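Local coordinates for protein copper chaperone PCu(A)C (Methylosinus trichosporium OB3b, PDB 6P1F) that binds copper through its PCuAC domain, the part present here, and probably acts as a periplasmic copper chaperone in this methane-oxidizing bacterium, at residues Thr23-Met29 and His83-Ile89. Residues are numbered along the deposited sequence.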
loop_
_atom_site.group_PDB
_atom_site.type_symbol
_atom_site.label_atom_id
_atom_site.label_comp_id
_atom_site.label_asym_id
_atom_site.label_seq_id
_atom_site.Cartn_x
_atom_site.Cartn_y
_atom_site.Cartn_z
ATOM N N THR A 23 -7.204 -15.197 3.403
ATOM C CA THR A 23 -5.793 -14.849 3.574
ATOM C C THR A 23 -5.341 -13.757 2.596
ATOM O O THR A 23 -4.157 -13.569 2.431
ATOM C CB THR A 23 -4.896 -16.083 3.358
ATOM O OG1 THR A 23 -5.048 -16.522 2.000
ATOM C CG2 THR A 23 -5.292 -17.212 4.311
ATOM N N ARG A 24 -6.270 -13.044 1.946
ATOM C CA ARG A 24 -5.913 -11.921 1.078
ATOM C C ARG A 24 -6.684 -10.705 1.529
ATOM O O ARG A 24 -7.777 -10.845 2.061
ATOM C CB ARG A 24 -6.259 -12.183 -0.387
ATOM C CG ARG A 24 -5.245 -12.960 -1.151
ATOM C CD ARG A 24 -5.643 -13.071 -2.618
ATOM N NE ARG A 24 -4.587 -13.743 -3.368
ATOM C CZ ARG A 24 -3.925 -13.197 -4.377
ATOM N NH1 ARG A 24 -4.228 -11.971 -4.788
ATOM N NH2 ARG A 24 -2.970 -13.879 -4.976
ATOM N N ALA A 25 -6.129 -9.525 1.318
ATOM C CA ALA A 25 -6.875 -8.310 1.660
ATOM C C ALA A 25 -6.359 -7.173 0.808
ATOM O O ALA A 25 -5.254 -7.258 0.270
ATOM C CB ALA A 25 -6.718 -7.988 3.156
ATOM N N GLN A 26 -7.145 -6.113 0.671
ATOM C CA GLN A 26 -6.721 -4.988 -0.159
ATOM C C GLN A 26 -6.293 -3.839 0.714
ATOM O O GLN A 26 -6.913 -3.559 1.721
ATOM C CB GLN A 26 -7.827 -4.557 -1.094
ATOM C CG GLN A 26 -8.146 -5.637 -2.111
ATOM C CD GLN A 26 -8.930 -5.132 -3.301
ATOM O OE1 GLN A 26 -9.394 -3.980 -3.342
ATOM N NE2 GLN A 26 -9.077 -6.004 -4.305
ATOM N N LEU A 27 -5.201 -3.202 0.303
ATOM C CA LEU A 27 -4.643 -2.048 0.980
ATOM C C LEU A 27 -4.704 -0.847 0.030
ATOM O O LEU A 27 -4.543 -0.986 -1.166
ATOM C CB LEU A 27 -3.207 -2.329 1.411
ATOM C CG LEU A 27 -2.450 -1.166 2.066
ATOM C CD1 LEU A 27 -1.556 -1.635 3.227
ATOM C CD2 LEU A 27 -1.681 -0.415 1.019
ATOM N N TYR A 28 -4.961 0.343 0.584
ATOM C CA TYR A 28 -5.089 1.537 -0.211
ATOM C C TYR A 28 -4.291 2.669 0.397
ATOM O O TYR A 28 -4.381 2.895 1.587
ATOM C CB TYR A 28 -6.556 1.963 -0.303
ATOM C CG TYR A 28 -7.500 0.827 -0.592
ATOM C CD1 TYR A 28 -7.722 0.398 -1.901
ATOM C CD2 TYR A 28 -8.144 0.175 0.447
ATOM C CE1 TYR A 28 -8.603 -0.645 -2.151
ATOM C CE2 TYR A 28 -9.025 -0.850 0.209
ATOM C CZ TYR A 28 -9.250 -1.252 -1.106
ATOM O OH TYR A 28 -10.120 -2.277 -1.401
ATOM N N MET A 29 -3.472 3.336 -0.396
ATOM C CA MET A 29 -2.731 4.479 0.113
ATOM C C MET A 29 -2.481 5.440 -1.022
ATOM O O MET A 29 -2.329 5.027 -2.167
ATOM C CB MET A 29 -1.394 4.042 0.719
ATOM C CG MET A 29 -0.513 3.245 -0.259
ATOM S SD MET A 29 0.940 2.560 0.622
ATOM C CE MET A 29 1.663 1.530 -0.678
ATOM N N HIS A 83 -4.932 -0.340 -6.275
ATOM C CA HIS A 83 -4.916 -0.891 -4.922
ATOM C C HIS A 83 -3.762 -1.850 -4.817
ATOM O O HIS A 83 -3.153 -2.243 -5.831
ATOM C CB HIS A 83 -6.233 -1.628 -4.593
ATOM C CG HIS A 83 -6.475 -2.855 -5.421
ATOM N ND1 HIS A 83 -7.040 -2.795 -6.678
ATOM C CD2 HIS A 83 -6.230 -4.157 -5.170
ATOM C CE1 HIS A 83 -7.131 -4.022 -7.168
ATOM N NE2 HIS A 83 -6.665 -4.866 -6.276
ATOM N N VAL A 84 -3.463 -2.227 -3.587
ATOM C CA VAL A 84 -2.488 -3.253 -3.317
ATOM C C VAL A 84 -3.182 -4.501 -2.799
ATOM O O VAL A 84 -4.002 -4.402 -1.901
ATOM C CB VAL A 84 -1.493 -2.783 -2.256
ATOM C CG1 VAL A 84 -0.359 -3.800 -2.104
ATOM C CG2 VAL A 84 -0.974 -1.397 -2.590
ATOM N N GLU A 85 -2.863 -5.669 -3.342
ATOM C CA GLU A 85 -3.347 -6.897 -2.728
ATOM C C GLU A 85 -2.274 -7.449 -1.802
ATOM O O GLU A 85 -1.123 -7.585 -2.200
ATOM C CB GLU A 85 -3.715 -7.940 -3.785
ATOM C CG GLU A 85 -5.075 -7.708 -4.377
ATOM C CD GLU A 85 -5.853 -8.994 -4.502
ATOM O OE1 GLU A 85 -5.672 -9.671 -5.532
ATOM O OE2 GLU A 85 -6.623 -9.325 -3.565
ATOM N N LEU A 86 -2.644 -7.694 -0.548
ATOM C CA LEU A 86 -1.775 -8.370 0.425
ATOM C C LEU A 86 -2.047 -9.851 0.325
ATOM O O LEU A 86 -3.192 -10.276 0.459
ATOM C CB LEU A 86 -2.066 -7.880 1.845
ATOM C CG LEU A 86 -2.067 -6.356 1.980
ATOM C CD1 LEU A 86 -2.385 -5.940 3.439
ATOM C CD2 LEU A 86 -0.760 -5.757 1.488
ATOM N N VAL A 87 -1.004 -10.622 0.059
ATOM C CA VAL A 87 -1.136 -12.013 -0.325
ATOM C C VAL A 87 -0.576 -12.927 0.756
ATOM O O VAL A 87 0.536 -12.682 1.240
ATOM C CB VAL A 87 -0.374 -12.262 -1.650
ATOM C CG1 VAL A 87 -0.443 -13.746 -2.067
ATOM C CG2 VAL A 87 -0.923 -11.352 -2.753
ATOM N N ASP A 88 -1.316 -13.988 1.070
ATOM C CA ASP A 88 -0.915 -14.988 2.077
ATOM C C ASP A 88 -0.682 -14.339 3.427
ATOM O O ASP A 88 0.390 -14.416 4.012
ATOM C CB ASP A 88 0.320 -15.778 1.602
ATOM C CG ASP A 88 0.034 -16.608 0.356
ATOM O OD1 ASP A 88 -1.152 -16.882 0.056
ATOM O OD2 ASP A 88 0.995 -17.003 -0.323
ATOM N N ILE A 89 -1.751 -13.734 3.932
ATOM C CA ILE A 89 -1.759 -13.128 5.244
ATOM C C ILE A 89 -1.707 -14.198 6.328
ATOM O O ILE A 89 -2.541 -15.106 6.339
ATOM C CB ILE A 89 -2.991 -12.252 5.409
ATOM C CG1 ILE A 89 -2.951 -11.059 4.432
ATOM C CG2 ILE A 89 -3.138 -11.796 6.849
ATOM C CD1 ILE A 89 -4.328 -10.379 4.286
HETATM O O HOH W 1 -3.483 -15.590 -0.189
#
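Two antiparallel strands, 24-33 and 73-89, pair here within the all-beta fold of the PCuAC domain, where strands 8-16 and 49-55 flank the pair. Ala-25 with Leu-86 and Leu-27 with Val-84 are the hydrogen-bonded pairs, each closed by two backbone bonds, from Leu-27 N to Val-84 O (2.8 Å) and Val-84 N to Leu-27 O (2.9 Å) in the second. Arg-24, the residue most covered by the partner strand, runs its extended side chain along the face that carries Gln-26, Glu-85 and Val-87. There its guanidinium lies over Val-87 CG1 and forms a salt bridge, NH1 to Glu-85 OE1, at 2.8 Å. Glu-85 and His-83, two positions apart on the strand, are zinc ligands together with His-55 and His-59; no metal is bound in this apo chain, and the His-83 ring stacks on that of His-55 while its ND1 is hydrogen-bonded to Gly-81 O. On the opposite face Leu-27 packs its CD2 3.8 Å from Val-84 CG2 and its CB 4.2 Å from Leu-86 CD2, joining a buried apolar layer to which Met-101 of strand 98-105 contributes. Beyond Val-87 the chain turns at Asp-88, whose phi and psi are both positive and whose OD2 forms a salt bridge with Arg-50 NE. Thr-23 meets this corner: its carbonyl O accepts a bond from Ile-89 N at 2.8 Å, and a water hydrogen-bonds to Thr-23 OG1 (2.8 Å), Asp-88 N (3.0 Å) and Asp-88 OD1 (2.7 Å).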